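Local coordinates for endo-pectate lyase (Erwinia chrysanthemi, PDB 3B4N), which probably cleaves polygalacturonate and methyl-esterified pectins within the chain by calcium-dependent beta-elimination, giving oligosaccharides with unsaturated ends, at residues E190-D195 / A211-D216; T244-K249 / N274-S279. All blocks are in the same frame, centred on the assembly; numbering follows the deposited sequence.

Overall arrangement
Both contacts join successive turns of the right-handed parallel beta-helix, and all four segments follow one another along its axis, their two centres about 10 Å apart. Contact 1, where a loop meets the end of strand 210-213, has no exposed residue among those that touch; its chemistry is largely metal coordination, with a single backbone bond across it. Contact 2 pairs strands 246-253 and 276-284 around a corner, chiefly through backbone hydrogen bonds, and its outer side brings exposed Thr276 and Asp278 to solvent. The two meet directly: His212 of contact 1 bonds Thr244 of contact 2 through its imidazole, and Asn213 pairs with Glu246 through the backbone.

Contact 1: residues E190-D195 / A211-D216; sequences EDICED and AHNAKD. With CA (calcium ion), chain C; ZN (zinc ion), chain D.
Asp191 and Asn213, on adjacent turns of the beta-helix, meet through their OD1 atoms at one calcium ion. These two oxygens, 3.1 Å apart, are not bonded to each other but are neighbouring ligands of the same ion, and the carboxylate and amide planes are turned 66° against each other. Asp191 CB leads off from the strand, but CG, anti to the backbone N (chi1 -174°), lies beside the carbonyl carbon, on the side of Ile192 O, the other ligand from this loop. Asp191 OD1 binds calcium at 2.4 Å; Asn213 OD1 does so at 2.3 Å and also accepts a bent hydrogen bond from Ala214 N. Water 1, water 3 and the backbone O of Tyr218 complete the site, with water 1 also donating to Cys193 O and water 3 to Ala214 O.

Ile192 runs across the Asn213 side chain at about a right angle, its CB 3.8 Å from Asn213 ND2. CG1 is anti to the carbonyl carbon, and the extended chi2 then carries CD1 to 4.0 Å from Ala211 CB. In the backbone, Ile192 N donates to His212 O at 2.9 Å, a nearly straight bond of 168°, which fixes the loop against the strand end. The His212 ring turns an edge to the neighbouring turn: CD2 lies 3.2 Å from Glu190 O, near the ring plane, while ND1 bonds to Thr244 OG1.

Further along the loop, Asp195 OD1 binds a zinc ion together with Asp173, water 2 and water 4, and Cys193 is tied to Cys143 by a disulfide. The loop bridges strands 181-189 and 197-199; Ala211 lies against strand 241-244 through Phe241 and Leu243, and Ile192 and Asn213 both pack on His247 of strand 246-253.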
ATOM      1  N   GLU A 190       5.891  -6.591   5.542  1.00 10.81           N
ATOM      2  CA  GLU A 190       7.233  -7.114   5.267  1.00 11.22           C
ATOM      3  C   GLU A 190       7.290  -8.218   4.200  1.00 12.94           C
ATOM      4  O   GLU A 190       8.319  -8.405   3.540  1.00 13.04           O
ATOM      5  CB  GLU A 190       7.891  -7.561   6.577  1.00 12.55           C
ATOM      6  CG  GLU A 190       8.266  -6.394   7.518  1.00 15.05           C
ATOM      7  CD  GLU A 190       9.375  -5.493   6.971  1.00 18.34           C
ATOM      8  OE1 GLU A 190      10.245  -5.989   6.223  1.00 20.38           O
ATOM      9  OE2 GLU A 190       9.400  -4.286   7.306  1.00 19.18           O
ATOM     10  N   ASP A 191       6.185  -8.936   4.029  1.00 12.33           N
ATOM     11  CA  ASP A 191       6.051  -9.975   3.006  1.00 12.11           C
ATOM     12  C   ASP A 191       4.576 -10.340   3.002  1.00 12.46           C
ATOM     13  O   ASP A 191       4.124 -11.138   3.820  1.00 12.87           O
ATOM     14  CB  ASP A 191       6.889 -11.224   3.328  1.00 14.02           C
ATOM     15  CG  ASP A 191       6.868 -12.257   2.193  1.00 14.88           C
ATOM     16  OD1 ASP A 191       5.970 -12.199   1.330  1.00 14.79           O
ATOM     17  OD2 ASP A 191       7.751 -13.144   2.167  1.00 17.60           O
ATOM     18  N   ILE A 192       3.824  -9.739   2.089  1.00 10.98           N
ATOM     19  CA  ILE A 192       2.400  -9.997   1.992  1.00 10.91           C
ATOM     20  C   ILE A 192       2.133 -11.494   1.975  1.00 10.62           C
ATOM     21  O   ILE A 192       2.814 -12.233   1.261  1.00 11.08           O
ATOM     22  CB  ILE A 192       1.833  -9.409   0.693  1.00 10.36           C
ATOM     23  CG1 ILE A 192       1.921  -7.882   0.724  1.00 11.52           C
ATOM     24  CG2 ILE A 192       0.394  -9.880   0.497  1.00 10.23           C
ATOM     25  CD1 ILE A 192       1.605  -7.243  -0.614  1.00 13.56           C
ATOM     26  N   CYS A 193       1.159 -11.938   2.764  1.00 10.53           N
ATOM     27  CA  CYS A 193       0.802 -13.349   2.793  1.00 11.18           C
ATOM     28  C   CYS A 193      -0.293 -13.570   1.736  1.00 11.04           C
ATOM     29  O   CYS A 193       0.010 -13.588   0.542  1.00 12.13           O
ATOM     30  CB  CYS A 193       0.345 -13.743   4.205  1.00 11.20           C
ATOM     31  SG  CYS A 193      -0.083 -15.503   4.376  1.00 14.69           S
ATOM     32  N   GLU A 194      -1.557 -13.705   2.133  1.00 11.56           N
ATOM     33  CA  GLU A 194      -2.618 -13.918   1.139  1.00 12.09           C
ATOM     34  C   GLU A 194      -2.787 -12.673   0.273  1.00 10.95           C
ATOM     35  O   GLU A 194      -2.878 -12.743  -0.955  1.00 12.60           O
ATOM     36  CB  GLU A 194      -3.943 -14.246   1.829  1.00 14.73           C
ATOM     37  CG  GLU A 194      -3.986 -15.606   2.509  1.00 20.24           C
ATOM     38  CD  GLU A 194      -3.770 -16.764   1.544  1.00 23.09           C
ATOM     39  OE1 GLU A 194      -4.214 -16.671   0.378  1.00 25.23           O
ATOM     40  OE2 GLU A 194      -3.170 -17.779   1.955  1.00 26.30           O
ATOM     41  N   ASP A 195      -2.846 -11.530   0.942  1.00 10.82           N
ATOM     42  CA  ASP A 195      -2.971 -10.228   0.298  1.00  9.14           C
ATOM     43  C   ASP A 195      -2.734  -9.217   1.403  1.00  9.25           C
ATOM     44  O   ASP A 195      -2.642  -9.593   2.567  1.00 10.98           O
ATOM     45  CB  ASP A 195      -4.358 -10.049  -0.353  1.00 11.28           C
ATOM     46  CG  ASP A 195      -5.488 -10.626   0.481  1.00 11.41           C
ATOM     47  OD1 ASP A 195      -6.025 -11.688   0.110  1.00 12.50           O
ATOM     48  OD2 ASP A 195      -5.841 -10.020   1.503  1.00 15.07           O
ATOM     49  N   ALA A 211       4.603  -2.006   0.809  1.00  8.41           N
ATOM     50  CA  ALA A 211       4.225  -3.413   0.788  1.00  9.56           C
ATOM     51  C   ALA A 211       5.214  -4.239  -0.023  1.00  8.93           C
ATOM     52  O   ALA A 211       5.367  -4.054  -1.226  1.00  8.60           O
ATOM     53  CB  ALA A 211       2.816  -3.574   0.225  1.00 10.76           C
ATOM     54  N   HIS A 212       5.867  -5.168   0.656  1.00  9.89           N
ATOM     55  CA  HIS A 212       6.840  -6.023   0.021  1.00 10.25           C
ATOM     56  C   HIS A 212       6.265  -7.397  -0.283  1.00 10.43           C
ATOM     57  O   HIS A 212       5.413  -7.902   0.437  1.00 11.19           O
ATOM     58  CB  HIS A 212       8.048  -6.198   0.950  1.00 10.58           C
ATOM     59  CG  HIS A 212       9.177  -6.969   0.340  1.00 10.13           C
ATOM     60  ND1 HIS A 212       9.951  -6.465  -0.682  1.00 12.55           N
ATOM     61  CD2 HIS A 212       9.661  -8.206   0.607  1.00 12.62           C
ATOM     62  CE1 HIS A 212      10.867  -7.356  -1.017  1.00 14.16           C
ATOM     63  NE2 HIS A 212      10.713  -8.421  -0.252  1.00 13.18           N
ATOM     64  N   ASN A 213       6.698  -7.975  -1.392  1.00 11.16           N
ATOM     65  CA  ASN A 213       6.320  -9.346  -1.689  1.00 10.99           C
ATOM     66  C   ASN A 213       7.515  -9.922  -2.422  1.00 11.41           C
ATOM     67  O   ASN A 213       8.341  -9.181  -2.941  1.00 11.93           O
ATOM     68  CB  ASN A 213       5.037  -9.465  -2.519  1.00 10.05           C
ATOM     69  CG  ASN A 213       4.263 -10.733  -2.168  1.00 10.76           C
ATOM     70  OD1 ASN A 213       4.803 -11.629  -1.515  1.00 10.82           O
ATOM     71  ND2 ASN A 213       3.008 -10.821  -2.599  1.00 10.50           N
ATOM     72  N   ALA A 214       7.631 -11.239  -2.445  1.00 12.65           N
ATOM     73  CA  ALA A 214       8.783 -11.831  -3.105  1.00 14.72           C
ATOM     74  C   ALA A 214       8.464 -13.166  -3.726  1.00 14.82           C
ATOM     75  O   ALA A 214       7.626 -13.914  -3.227  1.00 13.79           O
ATOM     76  CB  ALA A 214       9.921 -11.993  -2.107  1.00 17.86           C
ATOM     77  N   LYS A 215       9.138 -13.458  -4.831  1.00 15.28           N
ATOM     78  CA  LYS A 215       8.951 -14.740  -5.476  1.00 17.16           C
ATOM     79  C   LYS A 215       9.536 -15.744  -4.490  1.00 17.75           C
ATOM     80  O   LYS A 215      10.605 -15.511  -3.914  1.00 18.40           O
ATOM     81  CB  LYS A 215       9.707 -14.781  -6.807  1.00 18.77           C
ATOM     82  CG  LYS A 215       9.730 -16.154  -7.470  1.00 23.11           C
ATOM     83  CD  LYS A 215      10.237 -16.076  -8.905  1.00 26.76           C
ATOM     84  CE  LYS A 215       9.144 -15.615  -9.872  1.00 29.88           C
ATOM     85  NZ  LYS A 215       8.570 -14.277  -9.544  1.00 33.54           N
ATOM     86  N   ASP A 216       8.814 -16.837  -4.278  1.00 18.67           N
ATOM     87  CA  ASP A 216       9.235 -17.890  -3.362  1.00 19.83           C
ATOM     88  C   ASP A 216       9.148 -17.450  -1.896  1.00 19.18           C
ATOM     89  O   ASP A 216       9.704 -18.094  -1.014  1.00 18.34           O
ATOM     90  CB  ASP A 216      10.662 -18.340  -3.714  1.00 23.92           C
ATOM     91  CG  ASP A 216      11.054 -19.635  -3.036  1.00 28.50           C
ATOM     92  OD1 ASP A 216      10.169 -20.491  -2.836  1.00 30.47           O
ATOM     93  OD2 ASP A 216      12.253 -19.810  -2.722  1.00 31.97           O
TER
HETATM   94 CA    CA C 702       4.378 -13.319  -0.001  1.00 11.72          CA
HETATM   95 ZN    ZN D 711      -7.294 -12.207   1.467  1.00 11.63          ZN
HETATM   96  O   HOH W   1       2.244 -13.686  -1.098  1.00 12.96           O
HETATM   97  O   HOH W   2      -8.911 -11.330   1.376  1.00 16.24           O
HETATM   98  O   HOH W   3       5.461 -14.686  -1.623  1.00 12.47           O
HETATM   99  O   HOH W   4      -7.862 -13.993   0.909  1.00 15.34           O

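Contact 2: residues T244-K249 / N274-S279; sequences TGEHGK and NGTIDS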
ATOM      1  N   THR A 244       7.404  -3.042  -3.137  1.00  9.99           N
ATOM      2  CA  THR A 244       8.796  -3.445  -3.311  1.00 10.55           C
ATOM      3  C   THR A 244       8.851  -4.946  -3.549  1.00 10.19           C
ATOM      4  O   THR A 244       7.944  -5.685  -3.169  1.00 10.36           O
ATOM      5  CB  THR A 244       9.644  -3.095  -2.065  1.00 12.13           C
ATOM      6  OG1 THR A 244       9.171  -3.829  -0.933  1.00 12.98           O
ATOM      7  CG2 THR A 244       9.551  -1.614  -1.762  1.00 12.71           C
ATOM      8  N   GLY A 245       9.919  -5.397  -4.191  1.00 11.29           N
ATOM      9  CA  GLY A 245      10.044  -6.819  -4.447  1.00 11.52           C
ATOM     10  C   GLY A 245       9.362  -7.257  -5.728  1.00 12.74           C
ATOM     11  O   GLY A 245       9.448  -6.568  -6.748  1.00 14.12           O
ATOM     12  N   GLU A 246       8.705  -8.413  -5.672  1.00 12.33           N
ATOM     13  CA  GLU A 246       7.997  -8.983  -6.816  1.00 12.37           C
ATOM     14  C   GLU A 246       6.528  -9.139  -6.433  1.00 10.56           C
ATOM     15  O   GLU A 246       6.217  -9.759  -5.418  1.00 10.97           O
ATOM     16  CB  GLU A 246       8.570 -10.362  -7.177  1.00 13.92           C
ATOM     17  CG  GLU A 246      10.039 -10.379  -7.600  1.00 17.47           C
ATOM     18  CD  GLU A 246      10.996 -10.369  -6.427  1.00 17.79           C
ATOM     19  OE1 GLU A 246      10.858 -11.233  -5.535  1.00 18.89           O
ATOM     20  OE2 GLU A 246      11.895  -9.501  -6.400  1.00 20.21           O
ATOM     21  N   HIS A 247       5.635  -8.601  -7.263  1.00 10.43           N
ATOM     22  CA  HIS A 247       4.195  -8.640  -7.014  1.00 10.22           C
ATOM     23  C   HIS A 247       3.377  -9.212  -8.164  1.00 10.25           C
ATOM     24  O   HIS A 247       3.828  -9.242  -9.313  1.00 11.40           O
ATOM     25  CB  HIS A 247       3.699  -7.226  -6.743  1.00  9.20           C
ATOM     26  CG  HIS A 247       4.162  -6.670  -5.437  1.00  9.43           C
ATOM     27  ND1 HIS A 247       3.365  -6.662  -4.313  1.00  9.90           N
ATOM     28  CD2 HIS A 247       5.344  -6.124  -5.067  1.00 10.48           C
ATOM     29  CE1 HIS A 247       4.036  -6.134  -3.305  1.00 10.18           C
ATOM     30  NE2 HIS A 247       5.241  -5.798  -3.738  1.00 11.13           N
ATOM     31  N   GLY A 248       2.160  -9.648  -7.849  1.00 10.93           N
ATOM     32  CA  GLY A 248       1.262 -10.163  -8.867  1.00 10.39           C
ATOM     33  C   GLY A 248       0.531  -8.974  -9.468  1.00 11.57           C
ATOM     34  O   GLY A 248       0.707  -8.649 -10.640  1.00 12.11           O
ATOM     35  N   LYS A 249      -0.308  -8.326  -8.667  1.00 12.09           N
ATOM     36  CA  LYS A 249      -1.023  -7.141  -9.125  1.00 12.30           C
ATOM     37  C   LYS A 249      -1.381  -6.267  -7.939  1.00 10.98           C
ATOM     38  O   LYS A 249      -1.416  -6.730  -6.801  1.00 11.30           O
ATOM     39  CB  LYS A 249      -2.278  -7.511  -9.925  1.00 15.53           C
ATOM     40  CG  LYS A 249      -3.274  -8.371  -9.210  1.00 17.89           C
ATOM     41  CD  LYS A 249      -4.554  -8.542 -10.051  1.00 21.00           C
ATOM     42  CE  LYS A 249      -4.303  -9.270 -11.371  1.00 22.05           C
ATOM     43  NZ  LYS A 249      -3.896 -10.697 -11.189  1.00 24.67           N
ATOM     44  N   ASN A 274       8.486  -0.204  -7.066  1.00 13.29           N
ATOM     45  CA  ASN A 274       9.945  -0.246  -7.152  1.00 15.22           C
ATOM     46  C   ASN A 274      10.333  -1.705  -7.006  1.00 16.64           C
ATOM     47  O   ASN A 274      10.782  -2.156  -5.953  1.00 18.66           O
ATOM     48  CB  ASN A 274      10.599   0.599  -6.056  1.00 18.38           C
ATOM     49  CG  ASN A 274      12.069   0.896  -6.353  1.00 21.08           C
ATOM     50  OD1 ASN A 274      12.467   1.006  -7.514  1.00 24.99           O
ATOM     51  ND2 ASN A 274      12.875   1.041  -5.305  1.00 23.79           N
ATOM     52  N   GLY A 275      10.100  -2.436  -8.086  1.00 16.45           N
ATOM     53  CA  GLY A 275      10.386  -3.850  -8.161  1.00 14.92           C
ATOM     54  C   GLY A 275       9.677  -4.297  -9.423  1.00 15.51           C
ATOM     55  O   GLY A 275       9.582  -3.525 -10.378  1.00 17.63           O
ATOM     56  N   THR A 276       9.174  -5.523  -9.437  1.00 14.25           N
ATOM     57  CA  THR A 276       8.465  -6.028 -10.604  1.00 14.62           C
ATOM     58  C   THR A 276       7.032  -6.364 -10.239  1.00 13.11           C
ATOM     59  O   THR A 276       6.714  -6.626  -9.080  1.00 14.06           O
ATOM     60  CB  THR A 276       9.132  -7.287 -11.174  1.00 15.92           C
ATOM     61  OG1 THR A 276       9.116  -8.328 -10.191  1.00 17.56           O
ATOM     62  CG2 THR A 276      10.561  -6.984 -11.575  1.00 18.49           C
ATOM     63  N   ILE A 277       6.162  -6.353 -11.238  1.00 12.74           N
ATOM     64  CA  ILE A 277       4.759  -6.655 -11.010  1.00 12.30           C
ATOM     65  C   ILE A 277       4.189  -7.206 -12.309  1.00 13.25           C
ATOM     66  O   ILE A 277       4.601  -6.801 -13.392  1.00 14.13           O
ATOM     67  CB  ILE A 277       4.011  -5.378 -10.550  1.00 10.81           C
ATOM     68  CG1 ILE A 277       2.626  -5.751 -10.020  1.00 12.05           C
ATOM     69  CG2 ILE A 277       3.935  -4.367 -11.681  1.00 12.36           C
ATOM     70  CD1 ILE A 277       2.042  -4.701  -9.109  1.00 11.15           C
ATOM     71  N   ASP A 278       3.260  -8.151 -12.211  1.00 13.11           N
ATOM     72  CA  ASP A 278       2.690  -8.733 -13.418  1.00 13.41           C
ATOM     73  C   ASP A 278       1.712  -7.814 -14.140  1.00 12.14           C
ATOM     74  O   ASP A 278       1.696  -7.772 -15.370  1.00 13.73           O
ATOM     75  CB  ASP A 278       2.034 -10.077 -13.096  1.00 14.64           C
ATOM     76  CG  ASP A 278       3.033 -11.104 -12.600  1.00 16.97           C
ATOM     77  OD1 ASP A 278       4.142 -11.182 -13.167  1.00 20.77           O
ATOM     78  OD2 ASP A 278       2.715 -11.843 -11.648  1.00 20.57           O
ATOM     79  N   SER A 279       0.898  -7.090 -13.374  1.00 10.57           N
ATOM     80  CA  SER A 279      -0.070  -6.138 -13.913  1.00 11.36           C
ATOM     81  C   SER A 279      -0.507  -5.253 -12.760  1.00 10.56           C
ATOM     82  O   SER A 279      -0.236  -5.566 -11.603  1.00 10.51           O
ATOM     83  CB  SER A 279      -1.283  -6.848 -14.525  1.00 12.68           C
ATOM     84  OG  SER A 279      -1.962  -7.632 -13.569  1.00 14.70           O
TER
HETATM   85  O   HOH W   5      12.259  -3.789  -4.863  1.00 20.11           O
HETATM   86  O   HOH W   6       6.436  -9.856 -10.315  1.00 23.57           O
HETATM   87  O   HOH W   7      -1.268 -10.122 -12.882  1.00 25.17           O
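His247 and Ile277 sit side by side on successive turns of the right-handed parallel beta-helix, where Glu246 pairs with Thr276 and His247 with Ile277 in parallel register. Backbone hydrogen bonds carry the pairing. Thr276 N donates to Gly245 O at 2.9 Å, His247 N to Thr276 O at the same length, and Asp278 N to His247 O. Gly248 O accepts from Ser279 N nearly head-on at 3.2 Å and more weakly from Asp278 N. The chain turns a corner at Gly245 and Gly248, and again at Gly275 and Asp278, so the two turns bend together. At the first corner Gly275 CA makes a CA-H...O contact of 3.2 Å with Gly245 O; a CB on Gly275 would fall about 2.0 Å from that oxygen, so the approach depends on the bare CA.

Apolar contact is confined mainly to the inward face. Ile277 holds CG1 anti to its backbone N (chi1 -168°), which sets CG1 3.8 Å from His247 CB, and the extended chi2 puts CD1 at the same distance; CD1 also touches Lys249 CA. The imidazole also packs on Val225 of the preceding turn, and its NE2 donates to Thr244 O at 2.8 Å from 39° above that carbonyl plane.

On the outward face Glu246 and Thr276 lie alongside, pointing the same way, with Glu246 CG 3.4 Å from Thr276 OG1. The carboxylate itself turns back to the preceding turn, where OE1 accepts from Lys215 N. Water 6 links His247 O to Thr276 OG1, and water 7 joins Lys249 NZ to Ser279 OG.

At the second corner Asp278 CB presses to 3.1 Å from Gly248 O.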